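Local atomic coordinates of uncharacterized protein (Deinococcus radiodurans, PDB entry 3GG7), a protein that binds manganese and is probably a metal-dependent hydrolase of the TatD family acting on ester bonds, though its substrate is not established. Residues 7-12 / 31-36; 55-60 / 76-81; 147-152 / 194-199. All coordinates share one frame; numbering follows the deposited sequence.

Interaction 1 (7-12 / 31-36). With MN (manganese (II) ion), chain B.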
loop_
_atom_site.group_PDB
_atom_site.type_symbol
_atom_site.label_atom_id
_atom_site.label_comp_id
_atom_site.label_asym_id
_atom_site.label_seq_id
_atom_site.Cartn_x
_atom_site.Cartn_y
_atom_site.Cartn_z
ATOM N N HIS A 7 3.072 -0.745 -3.781
ATOM C CA HIS A 7 3.080 0.379 -2.863
ATOM C C HIS A 7 4.452 1.010 -2.901
ATOM O O HIS A 7 5.394 0.507 -2.273
ATOM C CB HIS A 7 2.748 -0.079 -1.445
ATOM C CG HIS A 7 2.752 1.016 -0.425
ATOM N ND1 HIS A 7 1.595 1.525 0.112
ATOM C CD2 HIS A 7 3.774 1.713 0.150
ATOM C CE1 HIS A 7 1.899 2.477 0.981
ATOM N NE2 HIS A 7 3.208 2.595 1.040
ATOM N N VAL A 8 4.561 2.128 -3.621
ATOM C CA VAL A 8 5.813 2.849 -3.742
ATOM C C VAL A 8 5.577 4.354 -3.894
ATOM O O VAL A 8 4.607 4.776 -4.515
ATOM C CB VAL A 8 6.680 2.260 -4.869
ATOM C CG1 VAL A 8 5.982 2.366 -6.265
ATOM C CG2 VAL A 8 8.063 2.898 -4.909
ATOM N N HIS A 9 6.459 5.149 -3.291
ATOM C CA HIS A 9 6.341 6.598 -3.305
ATOM C C HIS A 9 7.192 7.168 -4.418
ATOM O O HIS A 9 8.260 7.736 -4.155
ATOM C CB HIS A 9 6.734 7.184 -1.949
ATOM C CG HIS A 9 5.899 6.671 -0.815
ATOM N ND1 HIS A 9 4.843 7.385 -0.291
ATOM C CD2 HIS A 9 5.968 5.525 -0.098
ATOM C CE1 HIS A 9 4.285 6.691 0.684
ATOM N NE2 HIS A 9 4.957 5.565 0.837
ATOM N N LEU A 10 6.732 7.038 -5.657
ATOM C CA LEU A 10 7.500 7.606 -6.786
ATOM C C LEU A 10 7.782 9.080 -6.588
ATOM O O LEU A 10 8.873 9.544 -6.940
ATOM C CB LEU A 10 6.772 7.452 -8.111
ATOM C CG LEU A 10 6.474 6.078 -8.611
ATOM C CD1 LEU A 10 5.879 6.272 -10.012
ATOM C CD2 LEU A 10 7.744 5.217 -8.676
ATOM N N ASP A 11 6.853 9.800 -5.965
ATOM C CA ASP A 11 6.955 11.255 -5.847
ATOM C C ASP A 11 7.931 11.714 -4.746
ATOM O O ASP A 11 8.131 12.919 -4.558
ATOM C CB ASP A 11 5.562 11.908 -5.736
ATOM C CG ASP A 11 4.828 11.554 -4.460
ATOM O OD1 ASP A 11 5.429 10.932 -3.544
ATOM O OD2 ASP A 11 3.610 11.910 -4.403
ATOM N N LEU A 12 8.553 10.775 -4.037
ATOM C CA LEU A 12 9.487 11.108 -2.976
ATOM C C LEU A 12 10.941 10.830 -3.374
ATOM O O LEU A 12 11.838 11.061 -2.563
ATOM C CB LEU A 12 9.131 10.359 -1.694
ATOM C CG LEU A 12 7.787 10.713 -1.053
ATOM C CD1 LEU A 12 7.573 9.946 0.263
ATOM C CD2 LEU A 12 7.649 12.242 -0.833
ATOM N N LEU A 31 2.066 0.788 -7.971
ATOM C CA LEU A 31 1.053 1.616 -7.328
ATOM C C LEU A 31 1.784 2.777 -6.699
ATOM O O LEU A 31 2.394 2.681 -5.649
ATOM C CB LEU A 31 0.233 0.843 -6.281
ATOM C CG LEU A 31 -0.943 1.641 -5.742
ATOM C CD1 LEU A 31 -2.061 1.648 -6.794
ATOM C CD2 LEU A 31 -1.426 1.057 -4.383
ATOM N N SER A 32 1.655 3.912 -7.374
ATOM C CA SER A 32 2.308 5.163 -7.017
ATOM C C SER A 32 1.416 5.876 -5.996
ATOM O O SER A 32 0.387 6.459 -6.373
ATOM C CB SER A 32 2.474 5.989 -8.303
ATOM O OG SER A 32 3.042 7.274 -8.059
ATOM N N VAL A 33 1.763 5.775 -4.717
ATOM C CA VAL A 33 0.934 6.302 -3.643
ATOM C C VAL A 33 1.298 7.738 -3.302
ATOM O O VAL A 33 2.444 8.189 -3.553
ATOM C CB VAL A 33 0.974 5.397 -2.380
ATOM C CG1 VAL A 33 0.375 3.996 -2.712
ATOM C CG2 VAL A 33 2.422 5.228 -1.844
ATOM N N THR A 34 0.332 8.461 -2.733
ATOM C CA THR A 34 0.544 9.859 -2.334
ATOM C C THR A 34 0.407 10.019 -0.820
ATOM O O THR A 34 -0.163 9.145 -0.118
ATOM C CB THR A 34 -0.408 10.811 -3.087
ATOM O OG1 THR A 34 -1.759 10.335 -3.030
ATOM C CG2 THR A 34 -0.030 10.927 -4.560
ATOM N N THR A 35 0.952 11.124 -0.294
ATOM C CA THR A 35 0.953 11.348 1.137
ATOM C C THR A 35 -0.000 12.441 1.574
ATOM O O THR A 35 -0.328 12.539 2.767
ATOM C CB THR A 35 2.371 11.680 1.630
ATOM O OG1 THR A 35 2.811 12.858 1.010
ATOM C CG2 THR A 35 3.359 10.507 1.318
ATOM N N THR A 36 -0.458 13.254 0.624
ATOM C CA THR A 36 -1.519 14.243 0.871
ATOM C C THR A 36 -2.327 14.319 -0.423
ATOM O O THR A 36 -1.753 14.209 -1.515
ATOM C CB THR A 36 -0.974 15.662 1.224
ATOM O OG1 THR A 36 -2.016 16.615 0.982
ATOM C CG2 THR A 36 0.228 16.062 0.394
HETATM MN MN MN B . 4.420 3.969 2.092
HETATM O O HOH W 1 4.024 9.565 -1.745
HETATM O O HOH W 2 4.140 8.347 -5.683
HETATM O O HOH W 3 2.564 12.728 -2.004
HETATM O O HOH W 4 5.037 3.560 3.990
#
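His7 turns its ring over Val33, whose CG2 methyl sits above one imidazole face, toward the rim, 4.0 Å from the ring centroid. NE2 binds manganese at 2.1 Å, while ND1 is hydrogen-bonded to Ser122. Val8 pairs with Ser32 in a parallel bridge: Val8 N donates to Leu31 O (3.0 Å), and Val8 O accepts from Val33 N (3.0 Å), joining the two parallel strands of the beta-alpha-beta unit 4-8, 16-25, 29-32. His9 lies with its ring centre directly under the same Val33 CG2, a CH-pi contact of 3.5 Å; Val33 CG1 stands anti to the carbonyl carbon (chi1 -63°), which leaves CG2 turned to both rings. His9 NE2 is a second manganese ligand, and ND1 donates to water 1 in the ring plane. That water donates in turn to Asp11 OD1 and Val33 O. Leu10 lays CG and CD1 against the Ser32 hydroxyl, with CD1 3.6 Å from OG. In the short 3-10 turn 10-12, Asp11 N donates to water 2, which donates to Val33 O and is hydrogen-bonded to Ser32 OG. Asp11 OD2 accepts from water 3, which accepts from Thr35 N, and is also hydrogen-bonded to Thr43 OG1. The two histidines form the His-X-His metal motif at the C-terminal end of the first barrel strand, as in other TatD hydrolases. One valine methyl thus packs on both ligand rings, and the water-held ND1-H of His9 is consistent with NE2 offering its lone pair to the metal.

Interaction 2 (55-60 / 76-81). With SO4 (sulfate ion), chain C.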
loop_
_atom_site.group_PDB
_atom_site.type_symbol
_atom_site.label_atom_id
_atom_site.label_comp_id
_atom_site.label_asym_id
_atom_site.label_seq_id
_atom_site.Cartn_x
_atom_site.Cartn_y
_atom_site.Cartn_z
ATOM N N THR A 55 -1.737 5.518 -10.155
ATOM C CA THR A 55 -1.594 6.500 -9.080
ATOM C C THR A 55 -2.767 6.394 -8.085
ATOM O O THR A 55 -3.956 6.276 -8.478
ATOM C CB THR A 55 -1.512 7.921 -9.645
ATOM O OG1 THR A 55 -0.626 7.969 -10.774
ATOM C CG2 THR A 55 -1.043 8.925 -8.574
ATOM N N ALA A 56 -2.420 6.428 -6.794
ATOM C CA ALA A 56 -3.374 6.315 -5.675
ATOM C C ALA A 56 -3.423 7.666 -4.923
ATOM O O ALA A 56 -2.414 8.398 -4.858
ATOM C CB ALA A 56 -2.969 5.178 -4.734
ATOM N N LEU A 57 -4.616 7.994 -4.421
ATOM C CA LEU A 57 -4.953 9.238 -3.757
ATOM C C LEU A 57 -4.925 8.956 -2.256
ATOM O O LEU A 57 -5.696 8.134 -1.742
ATOM C CB LEU A 57 -6.332 9.703 -4.198
ATOM C CG LEU A 57 -6.837 10.965 -3.544
ATOM C CD1 LEU A 57 -6.056 12.152 -4.041
ATOM C CD2 LEU A 57 -8.334 11.124 -3.921
ATOM N N GLY A 58 -4.043 9.647 -1.534
ATOM C CA GLY A 58 -3.755 9.300 -0.147
ATOM C C GLY A 58 -3.769 10.461 0.816
ATOM O O GLY A 58 -3.977 11.623 0.437
ATOM N N PHE A 59 -3.577 10.115 2.085
ATOM C CA PHE A 59 -3.349 11.087 3.154
ATOM C C PHE A 59 -2.683 10.311 4.295
ATOM O O PHE A 59 -3.321 9.551 5.014
ATOM C CB PHE A 59 -4.654 11.699 3.637
ATOM C CG PHE A 59 -4.519 13.083 4.206
ATOM C CD1 PHE A 59 -3.308 13.578 4.683
ATOM C CD2 PHE A 59 -5.617 13.879 4.296
ATOM C CE1 PHE A 59 -3.226 14.867 5.212
ATOM C CE2 PHE A 59 -5.529 15.173 4.805
ATOM C CZ PHE A 59 -4.333 15.655 5.270
ATOM N N HIS A 60 -1.376 10.423 4.360
ATOM C CA HIS A 60 -0.552 9.559 5.219
ATOM C C HIS A 60 -0.724 9.984 6.673
ATOM O O HIS A 60 -0.710 11.182 6.987
ATOM C CB HIS A 60 0.894 9.706 4.770
ATOM C CG HIS A 60 1.832 8.704 5.354
ATOM N ND1 HIS A 60 2.128 8.668 6.702
ATOM C CD2 HIS A 60 2.584 7.740 4.771
ATOM C CE1 HIS A 60 3.025 7.719 6.922
ATOM N NE2 HIS A 60 3.305 7.129 5.770
ATOM N N ARG A 76 -12.467 15.943 -3.599
ATOM C CA ARG A 76 -12.388 16.574 -4.914
ATOM C C ARG A 76 -11.896 15.593 -5.962
ATOM O O ARG A 76 -12.436 15.532 -7.074
ATOM C CB ARG A 76 -11.494 17.822 -4.895
ATOM C CG ARG A 76 -11.363 18.553 -6.232
ATOM C CD ARG A 76 -10.607 19.854 -6.063
ATOM N NE ARG A 76 -10.395 20.587 -7.311
ATOM C CZ ARG A 76 -11.270 21.431 -7.871
ATOM N NH1 ARG A 76 -12.466 21.623 -7.319
ATOM N NH2 ARG A 76 -10.960 22.050 -9.010
ATOM N N TYR A 77 -10.822 14.861 -5.639
ATOM C CA TYR A 77 -10.134 14.039 -6.618
ATOM C C TYR A 77 -10.513 12.574 -6.624
ATOM O O TYR A 77 -10.154 11.872 -7.562
ATOM C CB TYR A 77 -8.631 14.132 -6.384
ATOM C CG TYR A 77 -8.018 15.511 -6.566
ATOM C CD1 TYR A 77 -8.393 16.357 -7.603
ATOM C CD2 TYR A 77 -7.044 15.943 -5.705
ATOM C CE1 TYR A 77 -7.763 17.608 -7.769
ATOM C CE2 TYR A 77 -6.407 17.154 -5.855
ATOM C CZ TYR A 77 -6.780 17.992 -6.893
ATOM O OH TYR A 77 -6.109 19.183 -7.010
ATOM N N LEU A 78 -11.288 12.129 -5.643
ATOM C CA LEU A 78 -11.673 10.729 -5.552
ATOM C C LEU A 78 -12.281 10.142 -6.831
ATOM O O LEU A 78 -11.990 9.013 -7.165
ATOM C CB LEU A 78 -12.569 10.514 -4.336
ATOM C CG LEU A 78 -12.772 9.127 -3.735
ATOM C CD1 LEU A 78 -11.459 8.343 -3.591
ATOM C CD2 LEU A 78 -13.496 9.324 -2.414
ATOM N N PRO A 79 -13.074 10.923 -7.593
ATOM C CA PRO A 79 -13.624 10.360 -8.839
ATOM C C PRO A 79 -12.589 10.000 -9.908
ATOM O O PRO A 79 -12.894 9.252 -10.861
ATOM C CB PRO A 79 -14.529 11.484 -9.346
ATOM C CG PRO A 79 -14.919 12.216 -8.139
ATOM C CD PRO A 79 -13.663 12.231 -7.289
ATOM N N GLU A 80 -11.368 10.502 -9.767
ATOM C CA GLU A 80 -10.321 10.279 -10.761
ATOM C C GLU A 80 -9.485 9.012 -10.605
ATOM O O GLU A 80 -8.574 8.766 -11.402
ATOM C CB GLU A 80 -9.386 11.482 -10.788
ATOM C CG GLU A 80 -10.121 12.753 -11.169
ATOM C CD GLU A 80 -9.233 13.963 -11.206
ATOM O OE1 GLU A 80 -8.029 13.830 -11.559
ATOM O OE2 GLU A 80 -9.737 15.058 -10.865
ATOM N N THR A 81 -9.754 8.210 -9.585
ATOM C CA THR A 81 -8.928 7.029 -9.361
ATOM C C THR A 81 -9.686 5.919 -8.682
ATOM O O THR A 81 -10.579 6.180 -7.873
ATOM C CB THR A 81 -7.623 7.360 -8.555
ATOM O OG1 THR A 81 -6.827 6.172 -8.445
ATOM C CG2 THR A 81 -7.941 7.904 -7.173
HETATM S S SO4 C . -7.623 21.108 -9.846
HETATM O O1 SO4 C . -8.532 20.071 -10.310
HETATM O O2 SO4 C . -6.323 20.970 -10.507
HETATM O O3 SO4 C . -8.170 22.434 -10.178
HETATM O O4 SO4 C . -7.513 20.967 -8.394
#
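Leu57 reaches from the loop 55-60 toward residues 77-81, giving the largest share of the buried surface. CB meets the CG2 methyl of Thr81 at 3.8 Å. CG stands anti to the backbone N (chi1 178°), and the two methyls part beyond it. CD1 comes to 4.0 Å from Tyr77 CB and lies at the edge of that ring, near its plane. CD2 presses on the backbone at Leu78, 3.6 Å from Leu78 N, and has Leu78 CD1 beside it at 4.2 Å. In the TIM-barrel-like fold of this family, this packing ties the chain leaving strand 53-55 to the connection that leads into strand 83-88. Beside the leucine, Thr81 OG1 donates to Thr55 O (2.9 Å), nearly along the C=O axis, and the same hydroxyl is hydrogen-bonded to the backbone N of Phe83. Tyr77 runs on past the leucine, its ring also meeting Trp40 and Trp73, and its OH donates a hydrogen bond to O4 of a sulfate at 2.7 Å. Arg76 grips this ion, probably from the crystallisation liquor, through NE to O4 and NH2 to O3, and Arg41 binds it as well.

Interaction 3 (147-152 / 194-199). With MN (manganese (II) ion), chain B.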
loop_
_atom_site.group_PDB
_atom_site.type_symbol
_atom_site.label_atom_id
_atom_site.label_comp_id
_atom_site.label_asym_id
_atom_site.label_seq_id
_atom_site.Cartn_x
_atom_site.Cartn_y
_atom_site.Cartn_z
ATOM N N LEU A 147 -3.440 -4.371 3.452
ATOM C CA LEU A 147 -2.573 -3.960 4.516
ATOM C C LEU A 147 -1.158 -3.997 4.006
ATOM O O LEU A 147 -0.587 -5.050 3.720
ATOM C CB LEU A 147 -2.772 -4.853 5.756
ATOM C CG LEU A 147 -4.198 -4.805 6.275
ATOM C CD1 LEU A 147 -4.262 -5.665 7.539
ATOM C CD2 LEU A 147 -4.647 -3.406 6.586
ATOM N N HIS A 148 -0.576 -2.808 3.876
ATOM C CA HIS A 148 0.780 -2.664 3.359
ATOM C C HIS A 148 1.794 -2.828 4.508
ATOM O O HIS A 148 1.601 -2.295 5.601
ATOM C CB HIS A 148 0.894 -1.316 2.629
ATOM C CG HIS A 148 1.969 -0.416 3.148
ATOM N ND1 HIS A 148 3.303 -0.612 2.867
ATOM C CD2 HIS A 148 1.901 0.711 3.898
ATOM C CE1 HIS A 148 4.012 0.343 3.451
ATOM N NE2 HIS A 148 3.183 1.149 4.087
ATOM N N TRP A 149 2.823 -3.632 4.255
ATOM C CA TRP A 149 3.893 -3.915 5.220
ATOM C C TRP A 149 3.335 -4.211 6.618
ATOM O O TRP A 149 3.687 -3.552 7.605
ATOM C CB TRP A 149 4.882 -2.744 5.261
ATOM C CG TRP A 149 6.216 -3.025 5.935
ATOM C CD1 TRP A 149 6.549 -4.081 6.759
ATOM C CD2 TRP A 149 7.393 -2.207 5.848
ATOM N NE1 TRP A 149 7.846 -3.951 7.186
ATOM C CE2 TRP A 149 8.387 -2.814 6.647
ATOM C CE3 TRP A 149 7.695 -1.004 5.178
ATOM C CZ2 TRP A 149 9.666 -2.273 6.787
ATOM C CZ3 TRP A 149 8.963 -0.463 5.327
ATOM C CH2 TRP A 149 9.935 -1.103 6.123
ATOM N N TYR A 150 2.453 -5.193 6.683
ATOM C CA TYR A 150 1.857 -5.600 7.946
ATOM C C TYR A 150 2.932 -6.103 8.924
ATOM O O TYR A 150 3.762 -6.936 8.573
ATOM C CB TYR A 150 0.781 -6.659 7.702
ATOM C CG TYR A 150 0.127 -7.097 8.973
ATOM C CD1 TYR A 150 -0.925 -6.385 9.510
ATOM C CD2 TYR A 150 0.644 -8.194 9.700
ATOM C CE1 TYR A 150 -1.500 -6.764 10.750
ATOM C CE2 TYR A 150 0.087 -8.568 10.904
ATOM C CZ TYR A 150 -0.972 -7.856 11.423
ATOM O OH TYR A 150 -1.519 -8.227 12.629
ATOM N N SER A 151 2.921 -5.569 10.148
ATOM C CA SER A 151 3.940 -5.908 11.153
ATOM C C SER A 151 3.330 -6.135 12.535
ATOM O O SER A 151 4.031 -6.032 13.554
ATOM C CB SER A 151 5.038 -4.836 11.208
ATOM O OG SER A 151 4.583 -3.625 11.776
ATOM N N GLY A 152 2.040 -6.434 12.571
ATOM C CA GLY A 152 1.333 -6.710 13.811
ATOM C C GLY A 152 1.447 -8.175 14.185
ATOM O O GLY A 152 2.281 -8.912 13.648
ATOM N N GLU A 194 5.502 -5.506 -2.775
ATOM C CA GLU A 194 5.764 -4.047 -2.730
ATOM C C GLU A 194 7.217 -3.787 -2.368
ATOM O O GLU A 194 7.913 -4.712 -1.934
ATOM C CB GLU A 194 4.873 -3.367 -1.678
ATOM C CG GLU A 194 5.191 -3.755 -0.215
ATOM C CD GLU A 194 4.507 -2.844 0.824
ATOM O OE1 GLU A 194 3.279 -2.656 0.744
ATOM O OE2 GLU A 194 5.224 -2.293 1.687
ATOM N N THR A 195 7.684 -2.546 -2.506
ATOM C CA THR A 195 8.930 -2.099 -1.893
ATOM C C THR A 195 8.769 -1.033 -0.802
ATOM O O THR A 195 9.568 -0.962 0.110
ATOM C CB THR A 195 9.940 -1.524 -2.887
ATOM O OG1 THR A 195 9.419 -0.318 -3.485
ATOM C CG2 THR A 195 10.321 -2.550 -3.959
ATOM N N ASP A 196 7.785 -0.143 -0.941
ATOM C CA ASP A 196 7.720 1.052 -0.121
ATOM C C ASP A 196 8.968 1.942 -0.269
ATOM O O ASP A 196 9.343 2.664 0.676
ATOM C CB ASP A 196 7.475 0.735 1.361
ATOM C CG ASP A 196 6.866 1.913 2.119
ATOM O OD1 ASP A 196 6.192 2.758 1.485
ATOM O OD2 ASP A 196 7.051 1.984 3.360
ATOM N N GLY A 197 9.609 1.916 -1.436
ATOM C CA GLY A 197 10.678 2.868 -1.707
ATOM C C GLY A 197 10.104 4.270 -1.718
ATOM O O GLY A 197 8.921 4.459 -2.013
ATOM N N PRO A 198 10.910 5.286 -1.384
ATOM C CA PRO A 198 12.306 5.209 -0.897
ATOM C C PRO A 198 12.405 5.089 0.635
ATOM O O PRO A 198 13.511 5.177 1.190
ATOM C CB PRO A 198 12.885 6.548 -1.372
ATOM C CG PRO A 198 11.755 7.491 -1.244
ATOM C CD PRO A 198 10.477 6.690 -1.536
ATOM N N PHE A 199 11.276 4.913 1.319
ATOM C CA PHE A 199 11.255 4.778 2.782
ATOM C C PHE A 199 12.017 3.559 3.264
ATOM O O PHE A 199 12.828 3.635 4.209
ATOM C CB PHE A 199 9.822 4.670 3.287
ATOM C CG PHE A 199 9.095 5.968 3.348
ATOM C CD1 PHE A 199 9.592 7.015 4.110
ATOM C CD2 PHE A 199 7.878 6.133 2.714
ATOM C CE1 PHE A 199 8.906 8.219 4.192
ATOM C CE2 PHE A 199 7.186 7.341 2.795
ATOM C CZ PHE A 199 7.693 8.376 3.531
HETATM MN MN MN B . 4.420 3.969 2.092
HETATM O O HOH W 4 5.037 3.560 3.990
#
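The His148 ring meets the Glu194 carboxylate at its edge, the two planes only 22° apart, while the ring of His7 stacks on the imidazole. ND1 donates to Glu194 OE2 at 2.8 Å; OE2 accepts through its syn lone pair and lies almost in the imidazole plane. A weak second branch goes to OE1 at 2.9 Å. OE1 is also hydrogen-bonded to Ser168, which probably limits the carboxylate's rotation. At another point of the imidazole edge CE1 stands 3.5 Å from Asp196 OD2, whose carboxylate is turned 69° from the ring. The Trp149 indole presents its own edge to the same oxygen, CE3 to OD2 3.6 Å, and Trp149 CB lies 3.6 Å from Glu194 OE2. Asp196 has CG anti to the backbone N (chi1 -157°), which brings CG toward His148 and the manganese. OD1 binds the ion at 2.2 Å, and OD2 accepts from metal-bound water 4, which is also hydrogen-bonded to His148 NE2. An alanine at His148 would probably leave Glu194 without its imidazole partner and the metal-bound water without one of its holders. His148 is predicted to bind a second metal, consistent with the two-metal centre of TatD relatives. The contact lies at the C-terminal ends of strands 143-148 and 191-193, separated in the sheet by strand 166-169; Trp149 packs on helix 171-174, and Glu194 and Thr195 touch strand 4-8.

The three contacts follow one another along the chain. Interaction 1 and segment 55-60 of interaction 2 lie at the three-stranded parallel sheet; the centres of interactions 1 and 2 are about 11 Å apart, and Ala56 O accepts from Thr34 OG1 while Ser32 O takes the N-H of Ala56. Interaction 3 lies at strand ends of the five-stranded sheet, its centre about 12 Å from that of interaction 1. Backbone bonds His7 O to Asp196 N and His9 N to Gly197 O join them beside the shared manganese. The metal site draws on both sheets: His7 and His9 at strand 4-8, Glu86 on 83-88, Asp196 just after 191-193. Interactions 2 and 3 do not touch, nearest atoms about 5 Å apart.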